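Long-range contacts in aminoglycoside N(3)-acetyltransferase, AAC(3)-IVa (Escherichia coli, PDB 6MN3), which probably transfers the acetyl group of acetyl-CoA to the N3 amine of 2-deoxystreptamine antibiotics, giving resistance to aminoglycosides such as gentamicin, kanamycin and apramycin: residues Pro122-His126 against Val183-Asn188; His149-Leu155 against Phe195-Asp199; Ala158-Val164 against Leu231-Gly235; Val164-Val168 against Ala254-Ile259; His190-Phe195 against Leu239-Pro244. All coordinates share one frame; numbering follows the deposited sequence.

Overall arrangement
E159 connects most of the set. From interaction 3 its OE1 meets N188 ND2 of interaction 1 at 2.7 Å, and its OE2 meets H190 NE2 of interaction 5 at 2.9 Å; OE2 also bonds Y166 of interaction 4. With H156 and C192, E159 has the geometry of a Cys-His-Glu triad, though unconfirmed. Interactions 2 and 5 share F195, their centres about 10 Å apart. Interaction 5 supplies C191 and H243 to the zinc ion, while interaction 4, its centre about 11 Å from that of interaction 5, packs the C-terminal helix that carries C252. Interaction 1, its centre about 18 Å from that of interaction 5, packs loop 122-126 on strand 181-187, which leads to C191.

Interaction 1: residues Pro122-His126 against Val183-Asn188; sequences PLPPH and VDYLEN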
# COMPACT_ATOMS: atom_id res chain seq x y z
N PRO A 122 7.36 9.30 9.98
CA PRO A 122 6.39 10.34 9.60
C PRO A 122 5.11 10.25 10.40
O PRO A 122 4.55 9.16 10.57
CB PRO A 122 6.15 10.05 8.11
CG PRO A 122 6.75 8.65 7.84
CD PRO A 122 7.19 8.09 9.17
N LEU A 123 4.63 11.38 10.91
CA LEU A 123 3.37 11.45 11.65
C LEU A 123 2.43 12.42 10.96
O LEU A 123 2.74 13.63 10.91
CB LEU A 123 3.61 11.87 13.11
CG LEU A 123 4.74 11.18 13.87
CD1 LEU A 123 6.00 12.03 13.86
CD2 LEU A 123 4.32 10.84 15.30
N PRO A 124 1.28 11.98 10.42
CA PRO A 124 0.74 10.62 10.35
C PRO A 124 1.60 9.67 9.50
O PRO A 124 2.47 10.15 8.78
CB PRO A 124 -0.64 10.83 9.70
CG PRO A 124 -0.98 12.24 10.00
CD PRO A 124 0.32 12.97 9.91
N PRO A 125 1.36 8.36 9.60
CA PRO A 125 2.24 7.40 8.92
C PRO A 125 2.36 7.61 7.41
O PRO A 125 3.39 7.25 6.84
CB PRO A 125 1.59 6.05 9.24
CG PRO A 125 0.89 6.27 10.53
CD PRO A 125 0.39 7.68 10.49
N HIS A 126 1.35 8.19 6.76
CA HIS A 126 1.39 8.33 5.31
C HIS A 126 1.43 9.79 4.90
O HIS A 126 0.65 10.22 4.03
CB HIS A 126 0.20 7.60 4.68
CG HIS A 126 0.03 6.21 5.19
ND1 HIS A 126 -1.19 5.70 5.58
CD2 HIS A 126 0.93 5.21 5.39
CE1 HIS A 126 -1.04 4.45 5.98
NE2 HIS A 126 0.23 4.13 5.88
N VAL A 183 5.04 7.80 21.47
CA VAL A 183 4.92 8.95 20.58
C VAL A 183 3.52 8.92 20.00
O VAL A 183 3.23 8.12 19.11
CB VAL A 183 5.98 8.92 19.47
CG1 VAL A 183 5.88 10.21 18.64
CG2 VAL A 183 7.36 8.75 20.05
N ASP A 184 2.65 9.81 20.48
CA ASP A 184 1.28 9.92 20.01
C ASP A 184 1.17 10.99 18.93
O ASP A 184 1.91 11.98 18.92
CB ASP A 184 0.34 10.24 21.17
CG ASP A 184 0.54 9.32 22.35
OD1 ASP A 184 1.69 9.17 22.81
OD2 ASP A 184 -0.45 8.72 22.82
N TYR A 185 0.21 10.79 18.03
CA TYR A 185 -0.02 11.70 16.91
C TYR A 185 -1.51 11.71 16.61
O TYR A 185 -2.30 11.03 17.27
CB TYR A 185 0.80 11.28 15.68
CG TYR A 185 0.61 9.83 15.29
CD1 TYR A 185 -0.30 9.47 14.30
CD2 TYR A 185 1.35 8.83 15.90
CE1 TYR A 185 -0.47 8.15 13.94
CE2 TYR A 185 1.18 7.50 15.55
CZ TYR A 185 0.26 7.17 14.57
OH TYR A 185 0.09 5.85 14.21
N LEU A 186 -1.90 12.49 15.60
CA LEU A 186 -3.29 12.56 15.15
C LEU A 186 -3.35 12.01 13.73
O LEU A 186 -2.87 12.66 12.79
CB LEU A 186 -3.81 14.00 15.22
CG LEU A 186 -3.93 14.59 16.62
CD1 LEU A 186 -4.42 16.03 16.56
CD2 LEU A 186 -4.85 13.74 17.49
N GLU A 187 -3.92 10.82 13.59
CA GLU A 187 -3.96 10.11 12.32
C GLU A 187 -5.35 10.16 11.71
O GLU A 187 -6.36 10.28 12.43
CB GLU A 187 -3.52 8.66 12.49
CG GLU A 187 -3.19 7.93 11.19
CD GLU A 187 -3.08 6.43 11.38
OE1 GLU A 187 -2.43 6.00 12.35
OE2 GLU A 187 -3.65 5.69 10.55
N ASN A 188 -5.41 10.06 10.39
CA ASN A 188 -6.67 9.99 9.66
C ASN A 188 -7.00 8.53 9.35
O ASN A 188 -6.89 8.05 8.22
CB ASN A 188 -6.59 10.83 8.39
CG ASN A 188 -5.32 10.58 7.61
OD1 ASN A 188 -4.21 10.81 8.11
ND2 ASN A 188 -5.46 10.10 6.38
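Y185 OH donates a hydrogen bond of 3.1 Å to E187 OE1, meeting that oxygen nearly along its C-O axis, and P125 lies crosswise against both partners. P125 CD is 3.6 Å from Y185 CE1 and 3.7 Å from E187 CG, so the ring of the proline touches the phenol ring and the E187 methylene together, at about a right angle to each side chain. Y185 is in position for this because its CG sits between the backbone N and the carbonyl carbon (chi1 52°), which sends the phenol across toward E187 two residues further on. Strand 181-187 pairs antiparallel with 168-174, Y185 bonding through its backbone to R170 and E187 to V168; the proline-rich loop 122-126 thus rests on one strand of a two-stranded hairpin. At its start L123 crosses Y185 obliquely: CD2 touches Y185 CB at 3.6 Å and also reaches V183 CG1, 3.7 Å away. P124 follows a cis peptide bond, and its ring approaches backbone as well as side chain, with CG 3.4 Å from L186 O. P124 CB and CG both face N188 OD1; the ND2 of the same amide is hydrogen-bonded to E159 OE1 of helix 154-161.

Interaction 2: residues His149-Leu155 against Phe195-Asp199; sequences HDANTTL and FALAD
L155 lies over a face of the F195 ring, joining the N-terminal part of helix 154-161 to the segment that leads into helix 197-204. The contact thus connects the N-terminal parts of two helices, and H149 and D150 of the 3-10 segment 149-151 pack on F195 as well.

The apolar part is a CH-pi contact: L155 CB stands 3.9 Å from the centroid of the F195 ring, 15° off its normal. The two side chains slide past each other in opposite directions, which brings L155 CD1 back to F195 CG at 3.6 Å; the same methyl meets A198 CB at 4.0 Å. A198 CB also lies over one face of the H149 ring, offset toward its rim.

Contacts between backbone and side chain form a second group. H149 O is near the plane of the F195 ring at its edge and 3.2 Å from F195 CB, while D150 CA packs on that same CB. F195 in turn meets the ring of H156 edge-to-face, on the same helix as L155.

The polar group centres on H149. Its CD2 edge faces D199 OD1 at 3.4 Å, ring and carboxylate planes 62° apart; that carboxylate has a salt bridge to R219 and a hydrogen bond from Q208. N152 OD1 accepts a weak capping bond from T154 N, and N152 ND2 donates to H149 ND1 over 3.1 Å at 164°, close to the planes of both ring and amide. ND1 thus accepts while NE2 bonds Q208 OE1, consistent with a neutral ring carrying its proton on NE2.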
# COMPACT_ATOMS: atom_id res chain seq x y z
N HIS A 149 -9.63 -1.38 -2.72
CA HIS A 149 -9.05 -0.07 -2.47
C HIS A 149 -8.97 0.28 -0.99
O HIS A 149 -8.32 1.27 -0.64
CB HIS A 149 -9.83 1.01 -3.22
CG HIS A 149 -9.42 1.17 -4.65
ND1 HIS A 149 -8.31 1.90 -5.02
CD2 HIS A 149 -9.96 0.69 -5.79
CE1 HIS A 149 -8.18 1.86 -6.33
NE2 HIS A 149 -9.17 1.13 -6.83
N ASP A 150 -9.61 -0.51 -0.12
CA ASP A 150 -9.47 -0.29 1.31
C ASP A 150 -8.03 -0.50 1.78
O ASP A 150 -7.67 -0.03 2.86
CB ASP A 150 -10.41 -1.22 2.08
CG ASP A 150 -10.13 -2.69 1.82
OD1 ASP A 150 -9.58 -3.01 0.74
OD2 ASP A 150 -10.47 -3.52 2.68
N ALA A 151 -7.21 -1.18 0.99
CA ALA A 151 -5.79 -1.34 1.27
C ALA A 151 -4.92 -0.38 0.46
O ALA A 151 -3.70 -0.40 0.61
CB ALA A 151 -5.36 -2.78 0.99
N ASN A 152 -5.53 0.46 -0.39
CA ASN A 152 -4.79 1.43 -1.18
C ASN A 152 -4.25 2.54 -0.28
O ASN A 152 -4.89 3.58 -0.11
CB ASN A 152 -5.67 2.02 -2.28
CG ASN A 152 -4.88 2.80 -3.31
OD1 ASN A 152 -3.70 3.08 -3.13
ND2 ASN A 152 -5.54 3.15 -4.41
N THR A 153 -3.06 2.32 0.29
CA THR A 153 -2.49 3.26 1.25
C THR A 153 -2.33 4.65 0.66
O THR A 153 -2.43 5.65 1.39
CB THR A 153 -1.14 2.72 1.75
OG1 THR A 153 -1.36 1.50 2.48
CG2 THR A 153 -0.45 3.72 2.65
N THR A 154 -2.10 4.75 -0.66
CA THR A 154 -1.93 6.05 -1.29
C THR A 154 -3.15 6.95 -1.07
O THR A 154 -3.01 8.18 -1.04
CB THR A 154 -1.66 5.86 -2.79
OG1 THR A 154 -0.45 5.10 -2.96
CG2 THR A 154 -1.49 7.20 -3.49
N LEU A 155 -4.33 6.36 -0.88
CA LEU A 155 -5.51 7.16 -0.58
C LEU A 155 -5.37 7.89 0.75
O LEU A 155 -5.86 9.02 0.89
CB LEU A 155 -6.76 6.28 -0.58
CG LEU A 155 -7.26 5.89 -1.97
CD1 LEU A 155 -8.46 4.96 -1.88
CD2 LEU A 155 -7.60 7.13 -2.78
N PHE A 195 -13.12 3.54 0.92
CA PHE A 195 -12.10 3.67 -0.11
C PHE A 195 -12.52 3.00 -1.41
O PHE A 195 -11.99 3.34 -2.47
CB PHE A 195 -10.78 3.06 0.37
CG PHE A 195 -9.98 3.97 1.27
CD1 PHE A 195 -10.48 5.19 1.68
CD2 PHE A 195 -8.71 3.60 1.70
CE1 PHE A 195 -9.75 6.03 2.50
CE2 PHE A 195 -7.97 4.42 2.52
CZ PHE A 195 -8.49 5.64 2.92
N ALA A 196 -13.46 2.05 -1.35
CA ALA A 196 -13.93 1.37 -2.55
C ALA A 196 -14.62 2.31 -3.52
O ALA A 196 -14.82 1.94 -4.68
CB ALA A 196 -14.87 0.22 -2.16
N LEU A 197 -15.01 3.51 -3.07
CA LEU A 197 -15.56 4.50 -4.00
C LEU A 197 -14.56 4.86 -5.09
O LEU A 197 -14.95 5.12 -6.23
CB LEU A 197 -15.98 5.75 -3.23
CG LEU A 197 -17.11 5.63 -2.21
CD1 LEU A 197 -17.28 6.94 -1.46
CD2 LEU A 197 -18.40 5.21 -2.89
N ALA A 198 -13.27 4.87 -4.75
CA ALA A 198 -12.24 5.20 -5.74
C ALA A 198 -12.23 4.23 -6.91
O ALA A 198 -11.79 4.60 -8.00
CB ALA A 198 -10.87 5.24 -5.07
N ASP A 199 -12.72 3.00 -6.71
CA ASP A 199 -12.76 2.03 -7.80
C ASP A 199 -13.59 2.56 -8.96
O ASP A 199 -13.14 2.54 -10.11
CB ASP A 199 -13.31 0.70 -7.29
CG ASP A 199 -12.97 -0.45 -8.21
OD1 ASP A 199 -11.80 -0.87 -8.23
OD2 ASP A 199 -13.88 -0.94 -8.92

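Interaction 3: residues Ala158-Val164 against Leu231-Gly235; sequences AELMAKV and LGQLG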
# COMPACT_ATOMS: atom_id res chain seq x y z
N ALA A 158 -3.66 10.97 0.11
CA ALA A 158 -4.53 11.97 -0.50
C ALA A 158 -5.34 12.72 0.55
O ALA A 158 -5.56 13.93 0.42
CB ALA A 158 -5.46 11.30 -1.51
N GLU A 159 -5.79 12.02 1.59
CA GLU A 159 -6.48 12.70 2.68
C GLU A 159 -5.60 13.75 3.33
O GLU A 159 -6.05 14.86 3.63
CB GLU A 159 -6.94 11.68 3.73
CG GLU A 159 -7.95 10.66 3.25
CD GLU A 159 -8.23 9.61 4.30
OE1 GLU A 159 -7.27 8.98 4.79
OE2 GLU A 159 -9.42 9.41 4.65
N LEU A 160 -4.32 13.42 3.55
CA LEU A 160 -3.42 14.35 4.21
C LEU A 160 -3.10 15.54 3.32
O LEU A 160 -2.98 16.67 3.80
CB LEU A 160 -2.15 13.63 4.64
CG LEU A 160 -2.35 12.73 5.87
CD1 LEU A 160 -1.12 11.90 6.14
CD2 LEU A 160 -2.72 13.57 7.08
N MET A 161 -2.94 15.31 2.01
CA MET A 161 -2.71 16.42 1.10
C MET A 161 -3.94 17.30 0.98
O MET A 161 -3.81 18.51 0.73
CB MET A 161 -2.28 15.89 -0.27
CG MET A 161 -0.87 15.34 -0.29
SD MET A 161 -0.47 14.50 -1.83
CE MET A 161 -0.54 15.86 -3.00
N ALA A 162 -5.13 16.73 1.15
CA ALA A 162 -6.36 17.52 1.17
C ALA A 162 -6.57 18.23 2.50
O ALA A 162 -7.57 18.94 2.65
CB ALA A 162 -7.56 16.62 0.87
N LYS A 163 -5.65 18.07 3.46
CA LYS A 163 -5.79 18.62 4.80
C LYS A 163 -7.14 18.23 5.40
O LYS A 163 -7.96 19.06 5.79
CB LYS A 163 -5.59 20.14 4.80
CG LYS A 163 -4.31 20.59 4.11
CD LYS A 163 -4.50 21.91 3.40
CE LYS A 163 -4.17 21.80 1.92
NZ LYS A 163 -4.58 23.02 1.17
N VAL A 164 -7.35 16.92 5.46
CA VAL A 164 -8.66 16.37 5.82
C VAL A 164 -8.99 16.74 7.26
O VAL A 164 -8.07 16.83 8.10
CB VAL A 164 -8.67 14.84 5.61
CG1 VAL A 164 -8.12 14.09 6.83
CG2 VAL A 164 -10.06 14.35 5.22
N LEU A 231 -8.12 13.82 -4.58
CA LEU A 231 -8.10 15.22 -4.17
C LEU A 231 -9.30 15.98 -4.73
O LEU A 231 -9.79 16.92 -4.09
CB LEU A 231 -6.80 15.88 -4.62
CG LEU A 231 -5.56 15.57 -3.78
CD1 LEU A 231 -4.36 16.36 -4.27
CD2 LEU A 231 -5.82 15.85 -2.31
N GLY A 232 -9.79 15.60 -5.91
CA GLY A 232 -10.98 16.24 -6.45
C GLY A 232 -12.23 15.88 -5.66
O GLY A 232 -13.07 16.74 -5.40
N GLN A 233 -12.36 14.61 -5.27
CA GLN A 233 -13.51 14.20 -4.48
C GLN A 233 -13.42 14.74 -3.06
O GLN A 233 -14.44 15.11 -2.46
CB GLN A 233 -13.62 12.68 -4.47
CG GLN A 233 -13.87 12.06 -5.83
CD GLN A 233 -15.31 12.23 -6.29
OE1 GLN A 233 -16.19 12.59 -5.51
NE2 GLN A 233 -15.55 11.94 -7.57
N LEU A 234 -12.21 14.80 -2.50
CA LEU A 234 -12.05 15.39 -1.17
C LEU A 234 -12.27 16.90 -1.21
O LEU A 234 -12.75 17.47 -0.22
CB LEU A 234 -10.65 15.08 -0.62
CG LEU A 234 -10.41 13.64 -0.16
CD1 LEU A 234 -8.92 13.30 -0.19
CD2 LEU A 234 -10.99 13.40 1.22
N GLY A 235 -11.95 17.55 -2.33
CA GLY A 235 -12.21 18.97 -2.45
C GLY A 235 -13.68 19.30 -2.47
O GLY A 235 -14.08 20.40 -2.08
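The side chain of L234 touches the C-terminal end of helix 154-161 and the residues just beyond it, from CB to both methyls. Its CB starts 3.8 Å from A162 CB, two aliphatic carbons in contact at the end of helix 154-161. Beyond CG, which is anti to the carbonyl carbon (chi1 -73°), the chain forks. CD1 turns into the last turn of the opposing helix, where it meets A162 CB at 3.7 Å, E159 CA at 3.8 Å and A158 O at 3.5 Å. CD2 takes the other branch, to V164 CG2 at 4.2 Å just past the helix, and also packs on I240 in the loop that follows helix 223-236.

One turn earlier, L231 presses on the same A158 carbonyl from its own side. L231 CD2 is 3.3 Å from A158 O and touches A162 as well, while L231 CD1 reaches M161 CE, the M161 chain being bent at its last torsion and crossing the leucine at about a right angle. Two leucine methyls thus cover a carbonyl oxygen that is already satisfied within its helix, since A162 N donates to A158 O at 2.9 Å. A162 CB is touched by both leucines.

E159, on the same turn, offers only its backbone and CG to L234; its carboxylate leaves this interface to bond Y166, N188 and H190. The helix itself stops with K163 at positive phi, with bonds from V164 N to E159 O and from K163 N to L160 O. This is a Schellman motif, here closing a helix whose final turn packs against the late turns of helix 223-236 in leucine-to-alanine contact.

Interaction 4: residues Val164-Val168 against Ala254-Ile259; sequences VPYGV and AARQSI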
# COMPACT_ATOMS: atom_id res chain seq x y z
N VAL A 164 -7.35 16.92 5.46
CA VAL A 164 -8.66 16.37 5.82
C VAL A 164 -8.99 16.74 7.26
O VAL A 164 -8.07 16.83 8.10
CB VAL A 164 -8.67 14.84 5.61
CG1 VAL A 164 -8.12 14.09 6.83
CG2 VAL A 164 -10.06 14.35 5.22
N PRO A 165 -10.25 17.03 7.60
CA PRO A 165 -10.53 17.57 8.94
C PRO A 165 -10.42 16.56 10.07
O PRO A 165 -10.07 16.94 11.19
CB PRO A 165 -11.97 18.11 8.81
CG PRO A 165 -12.22 18.22 7.34
CD PRO A 165 -11.42 17.11 6.72
N TYR A 166 -10.72 15.28 9.82
CA TYR A 166 -10.76 14.32 10.91
C TYR A 166 -9.35 13.84 11.27
O TYR A 166 -8.45 13.79 10.43
CB TYR A 166 -11.63 13.12 10.55
CG TYR A 166 -11.45 12.57 9.15
CD1 TYR A 166 -10.38 11.75 8.84
CD2 TYR A 166 -12.37 12.86 8.15
CE1 TYR A 166 -10.21 11.24 7.57
CE2 TYR A 166 -12.21 12.36 6.88
CZ TYR A 166 -11.14 11.55 6.59
OH TYR A 166 -10.98 11.05 5.32
N GLY A 167 -9.18 13.50 12.55
CA GLY A 167 -7.91 13.03 13.06
C GLY A 167 -8.03 12.45 14.45
O GLY A 167 -8.19 13.18 15.43
N VAL A 168 -7.95 11.12 14.55
CA VAL A 168 -8.08 10.43 15.84
C VAL A 168 -6.69 10.20 16.41
O VAL A 168 -5.72 10.04 15.65
CB VAL A 168 -8.85 9.11 15.68
CG1 VAL A 168 -10.29 9.38 15.26
CG2 VAL A 168 -8.16 8.20 14.68
N ALA A 254 -15.87 7.72 15.02
CA ALA A 254 -14.79 8.23 15.86
C ALA A 254 -14.02 9.34 15.15
O ALA A 254 -13.63 10.33 15.78
CB ALA A 254 -13.85 7.09 16.24
N ALA A 255 -13.80 9.20 13.84
CA ALA A 255 -13.14 10.25 13.09
C ALA A 255 -14.02 11.49 12.98
O ALA A 255 -13.52 12.62 13.01
CB ALA A 255 -12.75 9.75 11.70
N ARG A 256 -15.34 11.29 12.86
CA ARG A 256 -16.26 12.43 12.79
C ARG A 256 -16.22 13.24 14.08
O ARG A 256 -16.35 14.47 14.04
CB ARG A 256 -17.67 11.93 12.51
CG ARG A 256 -18.72 13.03 12.41
CD ARG A 256 -19.09 13.31 10.96
NE ARG A 256 -19.63 12.12 10.30
CZ ARG A 256 -20.01 12.08 9.03
NH1 ARG A 256 -19.92 13.17 8.27
NH2 ARG A 256 -20.49 10.96 8.51
N GLN A 257 -16.03 12.58 15.22
CA GLN A 257 -16.04 13.28 16.50
C GLN A 257 -14.92 14.30 16.59
O GLN A 257 -15.14 15.45 16.99
CB GLN A 257 -15.92 12.27 17.65
CG GLN A 257 -17.16 11.42 17.87
CD GLN A 257 -16.95 10.35 18.92
OE1 GLN A 257 -15.81 10.00 19.25
NE2 GLN A 257 -18.04 9.81 19.45
N SER A 258 -13.70 13.91 16.20
CA SER A 258 -12.55 14.80 16.28
C SER A 258 -12.55 15.81 15.14
O SER A 258 -11.52 16.02 14.50
CB SER A 258 -11.25 14.00 16.28
OG SER A 258 -11.14 13.20 17.44
N ILE A 259 -13.70 16.44 14.89
CA ILE A 259 -13.85 17.46 13.87
C ILE A 259 -13.40 16.96 12.50
O ILE A 259 -14.20 16.47 11.71
CB ILE A 259 -13.09 18.75 14.26
CG1 ILE A 259 -13.69 19.34 15.54
CG2 ILE A 259 -13.13 19.76 13.13
CD1 ILE A 259 -12.67 20.03 16.43
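Y166 CB bears on the last full turn of the C-terminal helix, 3.7 Å from A255 CB and 3.1 Å from A255 O, a tight approach to a carbonyl. From there the phenol turns away from the helix. With CG between the backbone N and the carbonyl carbon (chi1 44°), the ring meets A255 CB obliquely and runs off to bond E159 through OH; V164 CG1 supports one of its faces, 3.6 Å above the plane.

V168, unlike Y166, keeps its tip on the helix. Its CG1, anti to the carbonyl carbon (chi1 -65°), rests on the helix backbone, 3.5 Å from A254 O and 3.7 Å from A255 CA. The backbone of V168 bonds to E187, so the valine reaches the helix from the first residue of the hairpin strand 168-174. Between these two side chains G167 meets the helix end chiefly through its carbonyl: G167 O is 3.3 Å from S258 CB. Further out, P165 CB comes to 4.0 Å from the backbone O of I259.

S258 is the centre of an inverse gamma turn. The contact thus packs the C-terminal end of helix 250-257, which carries zinc ligand C252 and leaves helical geometry at S258, onto the loop entering a beta hairpin.

Interaction 5: residues His190-Phe195 against Leu239-Pro244; sequences HCCERF and LIFLHP. With ZN (zinc ion), chain D.
A zinc site of three cysteines and one histidine joins these two loops: C191 SG binds the zinc ion at 2.3 Å and H243 ND1 at 2.2 Å. C191 SG lies at the edge of the H243 imidazole, nearly in its plane, and also accepts a hydrogen bond from E193 N. R194 covers one face of the same ring, its CG 3.9 Å from the centroid and 13° off the normal, so the metal-bound histidine is packed from above while its edge faces the thiolate.

R194 then bends at chi2 (-102°) and again at chi3, which swings the guanidinium back over the type I turn of L239-L242. There NH2 donates to I240 O at 2.7 Å, tilted from the carbonyl plane, and NE adds a weak bond of 3.1 Å to the same I240 O. P244 CD sits over one guanidinium face.

A water bridges three groups: it accepts from R194 N at 2.9 Å, donates to F241 O at 2.8 Å and bonds H190 ND1. H190 ND1 also receives C192 N, and its NE2 is held by E159. Further inward, the edge of F195 is directed at the face of F241, planes 72° apart, with I240 CG2 over the opposite face of F241. C249 and C252, a CxxC pair at the start of the C-terminal helix, complete the four-ligand zinc site.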
# COMPACT_ATOMS: atom_id res chain seq x y z
N HIS A 190 -9.76 5.18 9.75
CA HIS A 190 -11.16 4.79 9.84
C HIS A 190 -11.28 3.36 9.35
O HIS A 190 -10.27 2.66 9.18
CB HIS A 190 -12.06 5.76 9.05
CG HIS A 190 -11.47 6.19 7.75
ND1 HIS A 190 -11.74 5.55 6.56
CD2 HIS A 190 -10.63 7.21 7.44
CE1 HIS A 190 -11.09 6.15 5.58
NE2 HIS A 190 -10.41 7.16 6.09
N CYS A 191 -12.51 2.91 9.11
CA CYS A 191 -12.73 1.55 8.63
C CYS A 191 -12.20 1.34 7.22
O CYS A 191 -12.05 0.19 6.80
CB CYS A 191 -14.22 1.21 8.67
SG CYS A 191 -15.21 2.07 7.43
N CYS A 192 -11.92 2.42 6.48
CA CYS A 192 -11.36 2.39 5.13
C CYS A 192 -12.26 1.68 4.13
O CYS A 192 -11.86 1.50 2.97
CB CYS A 192 -9.97 1.75 5.12
SG CYS A 192 -8.74 2.59 6.14
N GLU A 193 -13.47 1.28 4.53
CA GLU A 193 -14.37 0.60 3.61
C GLU A 193 -14.79 1.52 2.47
O GLU A 193 -14.92 1.07 1.32
CB GLU A 193 -15.59 0.08 4.36
CG GLU A 193 -15.35 -1.21 5.12
CD GLU A 193 -16.46 -1.51 6.11
OE1 GLU A 193 -16.45 -0.92 7.21
OE2 GLU A 193 -17.34 -2.34 5.79
N ARG A 194 -15.01 2.80 2.76
CA ARG A 194 -15.43 3.76 1.74
C ARG A 194 -14.33 4.08 0.74
O ARG A 194 -14.59 4.84 -0.20
CB ARG A 194 -15.92 5.04 2.41
CG ARG A 194 -17.10 4.84 3.35
CD ARG A 194 -18.41 5.25 2.69
NE ARG A 194 -18.47 6.69 2.47
CZ ARG A 194 -19.53 7.33 1.97
NH1 ARG A 194 -20.61 6.64 1.63
NH2 ARG A 194 -19.50 8.64 1.81
N PHE A 195 -13.12 3.54 0.92
CA PHE A 195 -12.10 3.67 -0.11
C PHE A 195 -12.52 3.00 -1.41
O PHE A 195 -11.99 3.34 -2.47
CB PHE A 195 -10.78 3.06 0.37
CG PHE A 195 -9.98 3.97 1.27
CD1 PHE A 195 -10.48 5.19 1.68
CD2 PHE A 195 -8.71 3.60 1.70
CE1 PHE A 195 -9.75 6.03 2.50
CE2 PHE A 195 -7.97 4.42 2.52
CZ PHE A 195 -8.49 5.64 2.92
N LEU A 239 -15.36 14.82 3.87
CA LEU A 239 -15.76 13.61 4.58
C LEU A 239 -16.35 12.57 3.63
O LEU A 239 -17.26 11.83 4.00
CB LEU A 239 -16.75 13.95 5.68
CG LEU A 239 -16.42 15.18 6.52
CD1 LEU A 239 -17.50 15.44 7.56
CD2 LEU A 239 -15.06 15.04 7.19
N ILE A 240 -15.83 12.51 2.40
CA ILE A 240 -16.35 11.56 1.41
C ILE A 240 -16.04 10.12 1.82
O ILE A 240 -16.83 9.21 1.55
CB ILE A 240 -15.80 11.89 0.01
CG1 ILE A 240 -16.32 10.90 -1.03
CG2 ILE A 240 -14.27 11.90 0.02
CD1 ILE A 240 -17.75 11.15 -1.45
N PHE A 241 -14.91 9.90 2.48
CA PHE A 241 -14.48 8.57 2.89
C PHE A 241 -15.07 8.14 4.22
O PHE A 241 -14.77 7.04 4.69
CB PHE A 241 -12.95 8.51 2.97
CG PHE A 241 -12.27 8.61 1.63
CD1 PHE A 241 -12.81 8.01 0.51
CD2 PHE A 241 -11.08 9.32 1.50
CE1 PHE A 241 -12.18 8.10 -0.72
CE2 PHE A 241 -10.45 9.42 0.28
CZ PHE A 241 -11.00 8.81 -0.83
N LEU A 242 -15.91 8.97 4.85
CA LEU A 242 -16.48 8.67 6.15
C LEU A 242 -17.87 8.07 5.99
O LEU A 242 -18.71 8.62 5.27
CB LEU A 242 -16.56 9.93 7.02
CG LEU A 242 -15.25 10.53 7.53
CD1 LEU A 242 -15.53 11.48 8.68
CD2 LEU A 242 -14.27 9.43 7.95
N HIS A 243 -18.10 6.94 6.65
CA HIS A 243 -19.44 6.37 6.69
C HIS A 243 -20.40 7.37 7.33
O HIS A 243 -20.04 8.03 8.31
CB HIS A 243 -19.45 5.06 7.48
CG HIS A 243 -19.29 3.84 6.64
ND1 HIS A 243 -18.11 3.13 6.57
CD2 HIS A 243 -20.16 3.20 5.83
CE1 HIS A 243 -18.27 2.10 5.76
NE2 HIS A 243 -19.50 2.12 5.29
N PRO A 244 -21.61 7.52 6.80
CA PRO A 244 -22.58 8.39 7.45
C PRO A 244 -22.97 7.82 8.80
O PRO A 244 -22.85 6.61 9.04
CB PRO A 244 -23.76 8.40 6.47
CG PRO A 244 -23.61 7.16 5.68
CD PRO A 244 -22.14 6.93 5.56
ZN ZN D . -16.89 3.40 8.36
O HOH W 1 -14.23 4.28 5.07